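Local coordinates for protein 3-oxosteroid 1-dehydrogenase (Sterolibacterium denitrificans, PDB 7P18) that probably catalyses the oxidation of 3-oxosteroids to 3-oxo-Delta(1)-steroids, using FAD as cofactor and passing the hydrogen on to an acceptor, at residues 534-537 and 541-544; 72-77 and 89-94; 398-403 and 415-420; 384-389 and 428-433. All coordinates share one frame; numbering follows the deposited sequence.

Overall arrangement
The contacts fall into two groups. Contacts 1 and 2 touch, with centres 11 Å apart. Contact 1 lies on the flavin end of FAD, where helix 543-559 begins; contact 2, between helices 67-78 and 84-104, backs it without touching FAD. Contacts 3 and 4 also touch, with centres 12 Å apart, and both reach the antiparallel sheet that holds strands 383-387, 418-420 and 486-502. Contacts 2 and 3 lie on opposite sides of the chain's centre, with centres 40 Å apart. Along the chain contact 2 comes first, then contact 4 with contact 3 nested in its loop, and last contact 1. Contact 1 thus returns to the cofactor late in the sequence, and contacts 3 and 4 lie away from the cofactor and the bound steroid.

Contact 1: residues 534-537 and 541-544; sequences KAYP and GTLG. With FAD (flavin-adenine dinucleotide), chain C.
Chi1 of -159° in Tyr536 sets CG opposite the main-chain nitrogen and carries the phenol toward Gly541 and Thr542. In Thr542 the hydroxyl sits between the backbone N and the carbonyl carbon (chi1 89°), and the methyl CG2 is left beside the backbone N. The two side chains cross at a slant. Tyr536 OH comes 3.5 Å from Thr542 CG2, a packing contact. Tyr536 CE1 lies 3.8 Å from Gly541 N, and the ring of Pro537 leans on Gly541 CA.

The polar work is done on FAD. Thr542 OG1 is gripped twice: it donates to FAD N1 at 2.8 Å and accepts from the ribityl FAD O3' at 2.7 Å. FAD O2 receives two backbone N-H groups. Thr542 N reaches FAD O2 at 3.0 Å, and Leu543 N at 2.8 Å in a nearly straight bond (171°). Leu543 CD1 packs on the pyrimidine end of the flavin, 3.5 Å from FAD N3.

The Tyr536 hydroxyl is hydrogen-bonded to O1 of the bound androstadienedione, so the contact as a whole holds both cofactor and steroid. Leu543 opens helix 543-559, so the N-terminal end of a helix faces the N1 and O2 atoms of the flavin. These donors and the helix end would probably stabilise negative charge there when the flavin is reduced.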
loop_
_atom_site.group_PDB
_atom_site.type_symbol
_atom_site.label_atom_id
_atom_site.label_comp_id
_atom_site.label_asym_id
_atom_site.label_seq_id
_atom_site.Cartn_x
_atom_site.Cartn_y
_atom_site.Cartn_z
ATOM N N LYS A 534 -2.888 -2.190 15.060
ATOM C CA LYS A 534 -4.015 -2.675 14.211
ATOM C C LYS A 534 -4.645 -1.502 13.458
ATOM O O LYS A 534 -5.822 -1.548 13.160
ATOM C CB LYS A 534 -5.004 -3.413 15.104
ATOM C CG LYS A 534 -4.440 -4.662 15.749
ATOM C CD LYS A 534 -5.367 -5.287 16.757
ATOM C CE LYS A 534 -4.782 -6.496 17.437
ATOM N NZ LYS A 534 -5.792 -7.039 18.373
ATOM N N ALA A 535 -3.841 -0.476 13.142
ATOM C CA ALA A 535 -4.369 0.785 12.589
ATOM C C ALA A 535 -3.593 1.185 11.345
ATOM O O ALA A 535 -2.579 0.578 10.998
ATOM C CB ALA A 535 -4.355 1.858 13.646
ATOM N N TYR A 536 -4.125 2.176 10.646
ATOM C CA TYR A 536 -3.541 2.735 9.420
ATOM C C TYR A 536 -3.802 4.234 9.476
ATOM O O TYR A 536 -4.947 4.651 9.333
ATOM C CB TYR A 536 -4.244 2.110 8.221
ATOM C CG TYR A 536 -3.509 2.161 6.920
ATOM C CD1 TYR A 536 -3.130 3.344 6.308
ATOM C CD2 TYR A 536 -3.316 0.975 6.219
ATOM C CE1 TYR A 536 -2.460 3.340 5.077
ATOM C CE2 TYR A 536 -2.695 0.953 4.980
ATOM C CZ TYR A 536 -2.229 2.133 4.427
ATOM O OH TYR A 536 -1.592 2.037 3.218
ATOM N N PRO A 537 -2.794 5.044 9.874
ATOM C CA PRO A 537 -3.061 6.419 10.316
ATOM C C PRO A 537 -3.480 7.404 9.215
ATOM O O PRO A 537 -4.220 8.362 9.489
ATOM C CB PRO A 537 -1.718 6.829 10.925
ATOM C CG PRO A 537 -0.701 5.991 10.207
ATOM C CD PRO A 537 -1.398 4.647 10.091
ATOM N N GLY A 541 0.897 5.024 5.541
ATOM C CA GLY A 541 1.044 4.364 6.842
ATOM C C GLY A 541 1.751 3.022 6.774
ATOM O O GLY A 541 2.047 2.512 7.846
ATOM N N THR A 542 2.126 2.485 5.592
ATOM C CA THR A 542 3.009 1.279 5.503
ATOM C C THR A 542 4.406 1.708 5.013
ATOM O O THR A 542 5.389 1.192 5.525
ATOM C CB THR A 542 2.436 0.131 4.626
ATOM O OG1 THR A 542 2.812 0.266 3.264
ATOM C CG2 THR A 542 0.935 0.097 4.680
ATOM N N LEU A 543 4.488 2.540 3.994
ATOM C CA LEU A 543 5.777 2.950 3.426
ATOM C C LEU A 543 6.520 3.953 4.325
ATOM O O LEU A 543 7.762 3.901 4.322
ATOM C CB LEU A 543 5.561 3.506 2.028
ATOM C CG LEU A 543 5.136 2.483 0.969
ATOM C CD1 LEU A 543 4.747 3.235 -0.302
ATOM C CD2 LEU A 543 6.261 1.514 0.637
ATOM N N GLY A 544 5.831 4.869 4.989
ATOM C CA GLY A 544 6.476 5.764 5.971
ATOM C C GLY A 544 7.272 4.936 6.973
ATOM O O GLY A 544 8.483 5.127 7.147
HETATM P PA FAD C . 7.981 -4.927 -0.785
HETATM O O1A FAD C . 7.840 -3.541 -1.302
HETATM O O2A FAD C . 7.001 -5.887 -1.404
HETATM O O5B FAD C . 9.472 -5.384 -1.061
HETATM C C5B FAD C . 9.890 -6.705 -0.626
HETATM C C4B FAD C . 10.864 -7.239 -1.633
HETATM O O4B FAD C . 11.549 -8.385 -1.058
HETATM C C3B FAD C . 10.253 -7.723 -2.964
HETATM O O3B FAD C . 10.936 -7.160 -4.079
HETATM C C2B FAD C . 10.399 -9.246 -2.889
HETATM O O2B FAD C . 10.419 -9.865 -4.168
HETATM C C1B FAD C . 11.652 -9.395 -2.027
HETATM N N9A FAD C . 11.796 -10.697 -1.373
HETATM C C8A FAD C . 10.827 -11.531 -0.893
HETATM N N7A FAD C . 11.318 -12.686 -0.451
HETATM C C5A FAD C . 12.692 -12.566 -0.616
HETATM C C6A FAD C . 13.768 -13.434 -0.334
HETATM N N6A FAD C . 13.629 -14.679 0.136
HETATM N N1A FAD C . 15.011 -12.994 -0.627
HETATM C C2A FAD C . 15.149 -11.769 -1.141
HETATM N N3A FAD C . 14.212 -10.894 -1.518
HETATM C C4A FAD C . 12.990 -11.353 -1.194
HETATM N N1 FAD C . 1.426 1.756 1.272
HETATM C C2 FAD C . 1.693 3.037 1.613
HETATM O O2 FAD C . 2.141 3.317 2.740
HETATM N N3 FAD C . 1.519 4.044 0.751
HETATM C C4 FAD C . 0.806 3.895 -0.421
HETATM O O4 FAD C . 0.779 4.832 -1.212
HETATM C C4X FAD C . 0.468 2.573 -0.819
HETATM N N5 FAD C . -0.181 2.381 -1.955
HETATM C C5X FAD C . -0.420 1.082 -2.339
HETATM C C6 FAD C . -1.027 0.842 -3.595
HETATM C C7 FAD C . -1.169 -0.444 -4.098
HETATM C C7M FAD C . -1.793 -0.676 -5.459
HETATM C C8 FAD C . -0.648 -1.524 -3.365
HETATM C C8M FAD C . -0.763 -2.940 -3.902
HETATM C C9 FAD C . -0.130 -1.311 -2.102
HETATM C C9A FAD C . 0.048 -0.014 -1.582
HETATM N N10 FAD C . 0.590 0.234 -0.311
HETATM C C10 FAD C . 0.848 1.535 0.102
HETATM C "C1'" FAD C . 1.144 -0.860 0.495
HETATM C "C2'" FAD C . 2.667 -0.960 0.256
HETATM O "O2'" FAD C . 3.000 -1.072 -1.127
HETATM C "C3'" FAD C . 3.317 -2.121 1.028
HETATM O "O3'" FAD C . 2.755 -2.270 2.334
HETATM C "C4'" FAD C . 4.821 -1.953 1.084
HETATM O "O4'" FAD C . 5.291 -1.786 -0.245
HETATM C "C5'" FAD C . 5.547 -3.101 1.752
HETATM O "O5'" FAD C . 6.953 -2.817 1.617
HETATM P P FAD C . 8.030 -3.928 1.978
HETATM O O1P FAD C . 9.300 -3.255 1.678
HETATM O O2P FAD C . 7.771 -4.580 3.261
HETATM O O3P FAD C . 7.793 -5.057 0.816
#

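Contact 2: residues 72-77 and 89-94; sequences TYLKAA and AYLESA
Leu74 and Leu91 meet tip to tip between helices 67-78 and 84-104. Leu74 CD1 lies 3.7 Å from Leu91 CD2, and this methyl pair is the tight part of the contact. Both leucines hold CG beside the backbone N, anti to the carbonyl carbon (chi1 -73° in Leu74), which extends each branch toward the other helix. The backbones stay well apart, with Leu74 CA 9.4 Å from Leu91 CA. Packing is looser at Tyr90, where Leu74 CD1 approaches the ring obliquely, 4.3 Å from Tyr90 CD2.

Toward solvent lie Lys75 and Glu92, which do not touch each other. Lys75 bridges instead to Glu84 at the start of helix 84-104, and Glu92 to Arg552 of helix 543-559.

Leu91 also rests on Phe67, Ala70 and Leu71 of helix 67-78. Tyr90 gives its hydroxyl to a hydrogen bond with Trp54 O and packs on Pro545 and Thr548, so the helical pair is tied to helix 543-559 and strand 53-54.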
loop_
_atom_site.group_PDB
_atom_site.type_symbol
_atom_site.label_atom_id
_atom_site.label_comp_id
_atom_site.label_asym_id
_atom_site.label_seq_id
_atom_site.Cartn_x
_atom_site.Cartn_y
_atom_site.Cartn_z
ATOM N N THR A 72 -0.122 12.001 20.279
ATOM C CA THR A 72 -1.505 11.835 20.761
ATOM C C THR A 72 -2.286 10.947 19.782
ATOM O O THR A 72 -2.930 9.972 20.196
ATOM C CB THR A 72 -2.137 13.206 20.997
ATOM O OG1 THR A 72 -1.469 13.787 22.128
ATOM C CG2 THR A 72 -3.621 13.106 21.245
ATOM N N TYR A 73 -2.229 11.298 18.513
ATOM C CA TYR A 73 -2.888 10.552 17.415
ATOM C C TYR A 73 -2.390 9.099 17.372
ATOM O O TYR A 73 -3.253 8.213 17.342
ATOM C CB TYR A 73 -2.671 11.285 16.113
ATOM C CG TYR A 73 -3.416 10.731 14.931
ATOM C CD1 TYR A 73 -4.777 10.943 14.787
ATOM C CD2 TYR A 73 -2.758 10.032 13.938
ATOM C CE1 TYR A 73 -5.478 10.477 13.677
ATOM C CE2 TYR A 73 -3.444 9.565 12.828
ATOM C CZ TYR A 73 -4.796 9.816 12.673
ATOM O OH TYR A 73 -5.483 9.352 11.562
ATOM N N LEU A 74 -1.082 8.855 17.349
ATOM C CA LEU A 74 -0.550 7.465 17.275
ATOM C C LEU A 74 -0.894 6.672 18.542
ATOM O O LEU A 74 -1.198 5.480 18.433
ATOM C CB LEU A 74 0.945 7.471 16.971
ATOM C CG LEU A 74 1.299 7.854 15.535
ATOM C CD1 LEU A 74 2.778 7.684 15.333
ATOM C CD2 LEU A 74 0.485 6.988 14.560
ATOM N N LYS A 75 -0.863 7.278 19.734
ATOM C CA LYS A 75 -1.225 6.542 20.967
ATOM C C LYS A 75 -2.710 6.187 20.890
ATOM O O LYS A 75 -3.078 5.068 21.212
ATOM C CB LYS A 75 -0.883 7.360 22.227
ATOM C CG LYS A 75 0.603 7.397 22.532
ATOM C CD LYS A 75 0.906 8.299 23.718
ATOM C CE LYS A 75 0.363 7.740 25.021
ATOM N NZ LYS A 75 1.103 6.511 25.398
ATOM N N ALA A 76 -3.546 7.092 20.437
ATOM C CA ALA A 76 -4.989 6.837 20.282
ATOM C C ALA A 76 -5.190 5.722 19.254
ATOM O O ALA A 76 -6.021 4.840 19.502
ATOM C CB ALA A 76 -5.710 8.098 19.893
ATOM N N ALA A 77 -4.440 5.721 18.156
ATOM C CA ALA A 77 -4.699 4.783 17.042
ATOM C C ALA A 77 -4.158 3.400 17.396
ATOM O O ALA A 77 -4.781 2.401 16.971
ATOM C CB ALA A 77 -4.110 5.296 15.769
ATOM N N ALA A 89 10.188 7.193 18.286
ATOM C CA ALA A 89 11.267 7.028 17.289
ATOM C C ALA A 89 10.729 7.307 15.877
ATOM O O ALA A 89 11.427 7.962 15.057
ATOM C CB ALA A 89 11.856 5.656 17.430
ATOM N N TYR A 90 9.520 6.833 15.577
ATOM C CA TYR A 90 8.903 7.056 14.237
ATOM C C TYR A 90 8.741 8.565 14.005
ATOM O O TYR A 90 9.087 9.094 12.941
ATOM C CB TYR A 90 7.565 6.332 14.080
ATOM C CG TYR A 90 6.998 6.565 12.705
ATOM C CD1 TYR A 90 7.577 5.948 11.602
ATOM C CD2 TYR A 90 5.957 7.439 12.472
ATOM C CE1 TYR A 90 7.099 6.162 10.313
ATOM C CE2 TYR A 90 5.487 7.683 11.188
ATOM C CZ TYR A 90 6.064 7.034 10.105
ATOM O OH TYR A 90 5.618 7.215 8.832
ATOM N N LEU A 91 8.199 9.271 14.984
ATOM C CA LEU A 91 7.908 10.715 14.852
ATOM C C LEU A 91 9.206 11.518 14.808
ATOM O O LEU A 91 9.268 12.506 14.042
ATOM C CB LEU A 91 6.995 11.140 15.994
ATOM C CG LEU A 91 5.637 10.473 16.004
ATOM C CD1 LEU A 91 4.847 10.855 17.252
ATOM C CD2 LEU A 91 4.816 10.776 14.759
ATOM N N GLU A 92 10.222 11.095 15.554
ATOM C CA GLU A 92 11.557 11.716 15.492
ATOM C C GLU A 92 12.147 11.582 14.089
ATOM O O GLU A 92 12.606 12.586 13.542
ATOM C CB GLU A 92 12.502 11.070 16.514
ATOM C CG GLU A 92 13.903 11.660 16.470
ATOM C CD GLU A 92 14.929 11.033 17.379
ATOM O OE1 GLU A 92 14.678 9.957 17.900
ATOM O OE2 GLU A 92 15.950 11.650 17.592
ATOM N N SER A 93 12.150 10.370 13.521
ATOM C CA SER A 93 12.985 10.033 12.345
ATOM C C SER A 93 12.247 10.220 11.017
ATOM O O SER A 93 12.928 10.478 10.043
ATOM C CB SER A 93 13.545 8.653 12.472
ATOM O OG SER A 93 14.380 8.549 13.608
ATOM N N ALA A 94 10.930 10.118 10.979
ATOM C CA ALA A 94 10.180 10.185 9.697
ATOM C C ALA A 94 10.479 11.499 8.956
ATOM O O ALA A 94 10.848 11.487 7.780
ATOM C CB ALA A 94 8.731 9.950 9.944
#

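Contact 3: residues 398-403 and 415-420; sequences GPLMPG and KVYWRD
Pro399 and Val416 bring the two backbones nearest, yet their CA atoms are still 8.0 Å apart and no hydrogen bond crosses between the segments. Side chains fill the gap, and all of the touching groups are apolar. The Pro399 ring and the Val416 side chain lie alongside each other, pointing opposite ways. Their closest atoms are Pro399 CG and Val416 CG1, at 3.7 Å. In Val416 the CG1 branch stands opposite the main-chain nitrogen (chi1 170°), which sets it against the proline ring.

Leu400 works with one methyl. Leu400 CD2 lies 4.2 Å from Val416 CG1 and also 4.2 Å from Tyr417 CD1, so the branch spans two neighbouring residues. It comes to the tyrosine ring at a slant.

The segment 398-403 is loop that follows helix 389-394. The segment 415-420 runs from loop into strand 418-420, which pairs antiparallel with strand 486-502 in an antiparallel sheet. Leu400 also packs on Met489 of that long strand, so the loop lies against the sheet next to the strand entry.

Other loop residues close round the tyrosine. Its side chain touches Asp408 and Trp412, and its hydroxyl is hydrogen-bonded to Arg409 O. Arg419 NH1 sits at the ring edge, in the ring plane, and makes a salt bridge with Asp408. Pro399 also touches Val328, and Val416 touches Pro329.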
loop_
_atom_site.group_PDB
_atom_site.type_symbol
_atom_site.label_atom_id
_atom_site.label_comp_id
_atom_site.label_asym_id
_atom_site.label_seq_id
_atom_site.Cartn_x
_atom_site.Cartn_y
_atom_site.Cartn_z
ATOM N N GLY A 398 -12.124 0.304 -9.983
ATOM C CA GLY A 398 -10.979 -0.579 -10.242
ATOM C C GLY A 398 -10.686 -0.669 -11.723
ATOM O O GLY A 398 -10.447 0.361 -12.362
ATOM N N PRO A 399 -10.750 -1.874 -12.345
ATOM C CA PRO A 399 -10.466 -1.990 -13.767
ATOM C C PRO A 399 -11.509 -1.315 -14.680
ATOM O O PRO A 399 -11.188 -1.108 -15.803
ATOM C CB PRO A 399 -10.461 -3.507 -14.014
ATOM C CG PRO A 399 -11.415 -4.031 -12.954
ATOM C CD PRO A 399 -11.148 -3.169 -11.742
ATOM N N LEU A 400 -12.702 -0.985 -14.197
ATOM C CA LEU A 400 -13.721 -0.300 -15.040
ATOM C C LEU A 400 -13.381 1.191 -15.108
ATOM O O LEU A 400 -13.298 1.822 -14.057
ATOM C CB LEU A 400 -15.123 -0.447 -14.464
ATOM C CG LEU A 400 -15.726 -1.838 -14.484
ATOM C CD1 LEU A 400 -17.186 -1.746 -14.066
ATOM C CD2 LEU A 400 -15.612 -2.448 -15.869
ATOM N N MET A 401 -13.164 1.697 -16.303
ATOM C CA MET A 401 -13.086 3.153 -16.575
ATOM C C MET A 401 -14.503 3.677 -16.775
ATOM O O MET A 401 -15.428 2.905 -17.047
ATOM C CB MET A 401 -12.201 3.420 -17.797
ATOM C CG MET A 401 -10.718 3.125 -17.530
ATOM S SD MET A 401 -10.117 4.089 -16.117
ATOM C CE MET A 401 -10.064 2.891 -14.778
ATOM N N PRO A 402 -14.740 4.999 -16.607
ATOM C CA PRO A 402 -16.086 5.550 -16.791
ATOM C C PRO A 402 -16.670 5.124 -18.153
ATOM O O PRO A 402 -15.917 5.120 -19.149
ATOM C CB PRO A 402 -15.877 7.059 -16.724
ATOM C CG PRO A 402 -14.595 7.216 -15.912
ATOM C CD PRO A 402 -13.729 6.034 -16.323
ATOM N N GLY A 403 -17.937 4.721 -18.156
ATOM C CA GLY A 403 -18.660 4.290 -19.363
ATOM C C GLY A 403 -18.640 5.351 -20.454
ATOM O O GLY A 403 -18.671 4.973 -21.625
ATOM N N LYS A 415 -17.442 -11.813 -15.059
ATOM C CA LYS A 415 -16.055 -12.010 -14.530
ATOM C C LYS A 415 -15.607 -10.784 -13.704
ATOM O O LYS A 415 -15.196 -10.973 -12.533
ATOM C CB LYS A 415 -15.087 -12.243 -15.687
ATOM C CG LYS A 415 -15.519 -13.289 -16.709
ATOM C CD LYS A 415 -15.582 -14.683 -16.175
ATOM C CE LYS A 415 -15.923 -15.693 -17.260
ATOM N NZ LYS A 415 -15.969 -17.045 -16.672
ATOM N N VAL A 416 -15.713 -9.585 -14.282
ATOM C CA VAL A 416 -15.348 -8.291 -13.604
ATOM C C VAL A 416 -16.626 -7.578 -13.143
ATOM O O VAL A 416 -16.635 -6.918 -12.092
ATOM C CB VAL A 416 -14.504 -7.430 -14.544
ATOM C CG1 VAL A 416 -14.320 -6.025 -13.985
ATOM C CG2 VAL A 416 -13.178 -8.072 -14.870
ATOM N N TYR A 417 -17.742 -7.734 -13.856
ATOM C CA TYR A 417 -19.012 -7.094 -13.450
ATOM C C TYR A 417 -20.179 -7.963 -13.902
ATOM O O TYR A 417 -20.042 -8.687 -14.904
ATOM C CB TYR A 417 -19.107 -5.669 -14.028
ATOM C CG TYR A 417 -19.244 -5.673 -15.528
ATOM C CD1 TYR A 417 -18.142 -5.779 -16.350
ATOM C CD2 TYR A 417 -20.499 -5.704 -16.117
ATOM C CE1 TYR A 417 -18.265 -5.910 -17.723
ATOM C CE2 TYR A 417 -20.636 -5.801 -17.492
ATOM C CZ TYR A 417 -19.524 -5.929 -18.301
ATOM O OH TYR A 417 -19.663 -6.048 -19.673
ATOM N N TRP A 418 -21.277 -7.880 -13.152
ATOM C CA TRP A 418 -22.593 -8.447 -13.531
ATOM C C TRP A 418 -23.531 -7.276 -13.849
ATOM O O TRP A 418 -23.399 -6.214 -13.196
ATOM C CB TRP A 418 -23.120 -9.344 -12.419
ATOM C CG TRP A 418 -22.314 -10.586 -12.192
ATOM C CD1 TRP A 418 -22.672 -11.869 -12.519
ATOM C CD2 TRP A 418 -21.044 -10.691 -11.517
ATOM N NE1 TRP A 418 -21.703 -12.751 -12.128
ATOM C CE2 TRP A 418 -20.675 -12.062 -11.541
ATOM C CE3 TRP A 418 -20.135 -9.774 -10.970
ATOM C CZ2 TRP A 418 -19.486 -12.520 -10.979
ATOM C CZ3 TRP A 418 -18.970 -10.232 -10.399
ATOM C CH2 TRP A 418 -18.639 -11.589 -10.425
ATOM N N ARG A 419 -24.416 -7.449 -14.833
ATOM C CA ARG A 419 -25.278 -6.362 -15.367
ATOM C C ARG A 419 -26.698 -6.913 -15.497
ATOM O O ARG A 419 -26.852 -8.107 -15.820
ATOM C CB ARG A 419 -24.663 -5.824 -16.663
ATOM C CG ARG A 419 -25.442 -4.673 -17.283
ATOM C CD ARG A 419 -24.897 -4.227 -18.627
ATOM N NE ARG A 419 -25.088 -5.330 -19.566
ATOM C CZ ARG A 419 -24.175 -5.850 -20.367
ATOM N NH1 ARG A 419 -22.953 -5.351 -20.437
ATOM N NH2 ARG A 419 -24.488 -6.898 -21.108
ATOM N N ASP A 420 -27.689 -6.103 -15.129
ATOM C CA ASP A 420 -29.113 -6.491 -15.215
ATOM C C ASP A 420 -29.987 -5.241 -15.344
ATOM O O ASP A 420 -29.639 -4.178 -14.783
ATOM C CB ASP A 420 -29.550 -7.328 -14.023
ATOM C CG ASP A 420 -30.721 -8.232 -14.374
ATOM O OD1 ASP A 420 -31.840 -7.687 -14.570
ATOM O OD2 ASP A 420 -30.510 -9.465 -14.435
#

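Contact 4: residues 384-389 and 428-433; sequences WLIFDG and KQIGVD
Trp384 and Ile430 make a CH-pi contact. Ile430 CB stands 3.6 Å from the centroid of the six-membered Trp384 ring, only 4° off the ring normal, so its C-H group lies over the face. A chi1 of 68° in Ile430 turns CG2 to the side of the main-chain N, where it extends the cover of the indole. Ile430 CG2 comes to rest 3.6 Å from Trp384 CZ3.

Plain apolar contacts extend this patch. Val432 CG2 meets the five-membered part of the indole, 3.6 Å from Trp384 CD1, at a slant to the ring. Ile386 CD1 meets Ile430 CD1 at 3.8 Å. No hydrogen bond crosses the contact.

Helix ends shape the two segments. Gly431, with positive phi, closes the helix before it in a Schellman motif. The side chains of Asp433 and Asp388 cap the N-terminal ends of helices 434-450 and 389-394.

Strand 383-387 lies between strands 347-349 and 486-502, bonded antiparallel to both. Helix 423-430 packs by its last turn on the sheet. Trp418 of strand 418-420 touches Ile430 and meets Trp384 edge-to-face, joining that strand to the same cluster.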
loop_
_atom_site.group_PDB
_atom_site.type_symbol
_atom_site.label_atom_id
_atom_site.label_comp_id
_atom_site.label_asym_id
_atom_site.label_seq_id
_atom_site.Cartn_x
_atom_site.Cartn_y
_atom_site.Cartn_z
ATOM N N TRP A 384 -20.529 -7.536 -2.007
ATOM C CA TRP A 384 -21.044 -7.112 -3.329
ATOM C C TRP A 384 -21.138 -5.597 -3.358
ATOM O O TRP A 384 -21.785 -5.016 -2.457
ATOM C CB TRP A 384 -22.379 -7.786 -3.649
ATOM C CG TRP A 384 -22.182 -9.253 -3.843
ATOM C CD1 TRP A 384 -22.335 -10.210 -2.886
ATOM C CD2 TRP A 384 -21.653 -9.908 -5.003
ATOM N NE1 TRP A 384 -21.978 -11.429 -3.390
ATOM C CE2 TRP A 384 -21.570 -11.279 -4.685
ATOM C CE3 TRP A 384 -21.300 -9.495 -6.288
ATOM C CZ2 TRP A 384 -21.113 -12.217 -5.599
ATOM C CZ3 TRP A 384 -20.825 -10.417 -7.187
ATOM C CH2 TRP A 384 -20.731 -11.764 -6.842
ATOM N N LEU A 385 -20.597 -5.031 -4.427
ATOM C CA LEU A 385 -20.712 -3.570 -4.680
ATOM C C LEU A 385 -21.753 -3.364 -5.778
ATOM O O LEU A 385 -21.618 -4.015 -6.808
ATOM C CB LEU A 385 -19.346 -3.044 -5.088
ATOM C CG LEU A 385 -19.341 -1.564 -5.446
ATOM C CD1 LEU A 385 -19.327 -0.765 -4.171
ATOM C CD2 LEU A 385 -18.162 -1.244 -6.326
ATOM N N ILE A 386 -22.752 -2.530 -5.508
ATOM C CA ILE A 386 -23.941 -2.286 -6.389
ATOM C C ILE A 386 -23.972 -0.810 -6.798
ATOM O O ILE A 386 -23.776 0.065 -5.931
ATOM C CB ILE A 386 -25.228 -2.670 -5.651
ATOM C CG1 ILE A 386 -25.122 -4.035 -4.958
ATOM C CG2 ILE A 386 -26.409 -2.577 -6.618
ATOM C CD1 ILE A 386 -25.060 -5.215 -5.906
ATOM N N PHE A 387 -24.161 -0.530 -8.088
ATOM C CA PHE A 387 -24.393 0.859 -8.575
ATOM C C PHE A 387 -25.227 0.814 -9.866
ATOM O O PHE A 387 -25.478 -0.309 -10.399
ATOM C CB PHE A 387 -23.061 1.578 -8.774
ATOM C CG PHE A 387 -22.043 0.899 -9.642
ATOM C CD1 PHE A 387 -22.064 1.046 -11.026
ATOM C CD2 PHE A 387 -21.038 0.128 -9.071
ATOM C CE1 PHE A 387 -21.100 0.455 -11.826
ATOM C CE2 PHE A 387 -20.084 -0.467 -9.876
ATOM C CZ PHE A 387 -20.121 -0.319 -11.249
ATOM N N ASP A 388 -25.669 1.985 -10.347
ATOM C CA ASP A 388 -26.601 2.075 -11.504
ATOM C C ASP A 388 -25.876 2.586 -12.734
ATOM O O ASP A 388 -24.644 2.795 -12.711
ATOM C CB ASP A 388 -27.850 2.888 -11.146
ATOM C CG ASP A 388 -27.669 4.395 -11.105
ATOM O OD1 ASP A 388 -26.555 4.856 -11.356
ATOM O OD2 ASP A 388 -28.668 5.076 -10.780
ATOM N N GLY A 389 -26.634 2.807 -13.813
ATOM C CA GLY A 389 -26.033 3.248 -15.086
ATOM C C GLY A 389 -25.475 4.656 -15.061
ATOM O O GLY A 389 -24.589 4.933 -15.883
ATOM N N LYS A 428 -30.274 -11.995 -8.245
ATOM C CA LYS A 428 -30.325 -13.457 -8.465
ATOM C C LYS A 428 -29.000 -13.922 -9.094
ATOM O O LYS A 428 -28.511 -14.962 -8.671
ATOM C CB LYS A 428 -31.546 -13.880 -9.273
ATOM C CG LYS A 428 -31.653 -15.402 -9.332
ATOM C CD LYS A 428 -32.954 -15.907 -9.897
ATOM C CE LYS A 428 -32.912 -17.380 -10.257
ATOM N NZ LYS A 428 -34.145 -17.694 -11.011
ATOM N N GLN A 429 -28.392 -13.132 -9.970
ATOM C CA GLN A 429 -27.116 -13.468 -10.654
ATOM C C GLN A 429 -25.992 -13.624 -9.618
ATOM O O GLN A 429 -25.065 -14.425 -9.853
ATOM C CB GLN A 429 -26.751 -12.403 -11.678
ATOM C CG GLN A 429 -27.622 -12.322 -12.923
ATOM C CD GLN A 429 -27.003 -11.351 -13.898
ATOM O OE1 GLN A 429 -25.808 -11.437 -14.223
ATOM N NE2 GLN A 429 -27.791 -10.382 -14.335
ATOM N N ILE A 430 -26.054 -12.889 -8.505
ATOM C CA ILE A 430 -24.938 -12.801 -7.525
ATOM C C ILE A 430 -25.282 -13.495 -6.207
ATOM O O ILE A 430 -24.454 -13.476 -5.304
ATOM C CB ILE A 430 -24.498 -11.323 -7.349
ATOM C CG1 ILE A 430 -25.567 -10.470 -6.661
ATOM C CG2 ILE A 430 -24.082 -10.749 -8.694
ATOM C CD1 ILE A 430 -25.153 -9.020 -6.392
ATOM N N GLY A 431 -26.459 -14.106 -6.086
ATOM C CA GLY A 431 -26.830 -14.906 -4.911
ATOM C C GLY A 431 -27.138 -14.050 -3.713
ATOM O O GLY A 431 -26.914 -14.507 -2.595
ATOM N N VAL A 432 -27.631 -12.839 -3.947
ATOM C CA VAL A 432 -28.005 -11.859 -2.905
ATOM C C VAL A 432 -29.532 -11.822 -2.804
ATOM O O VAL A 432 -30.191 -11.851 -3.820
ATOM C CB VAL A 432 -27.392 -10.480 -3.252
ATOM C CG1 VAL A 432 -27.996 -9.378 -2.431
ATOM C CG2 VAL A 432 -25.869 -10.504 -3.111
ATOM N N ASP A 433 -30.043 -11.743 -1.587
ATOM C CA ASP A 433 -31.484 -11.618 -1.265
ATOM C C ASP A 433 -32.029 -10.366 -1.957
ATOM O O ASP A 433 -31.546 -9.262 -1.652
ATOM C CB ASP A 433 -31.707 -11.573 0.247
ATOM C CG ASP A 433 -33.180 -11.658 0.627
ATOM O OD1 ASP A 433 -33.848 -10.631 0.675
ATOM O OD2 ASP A 433 -33.635 -12.769 0.893
#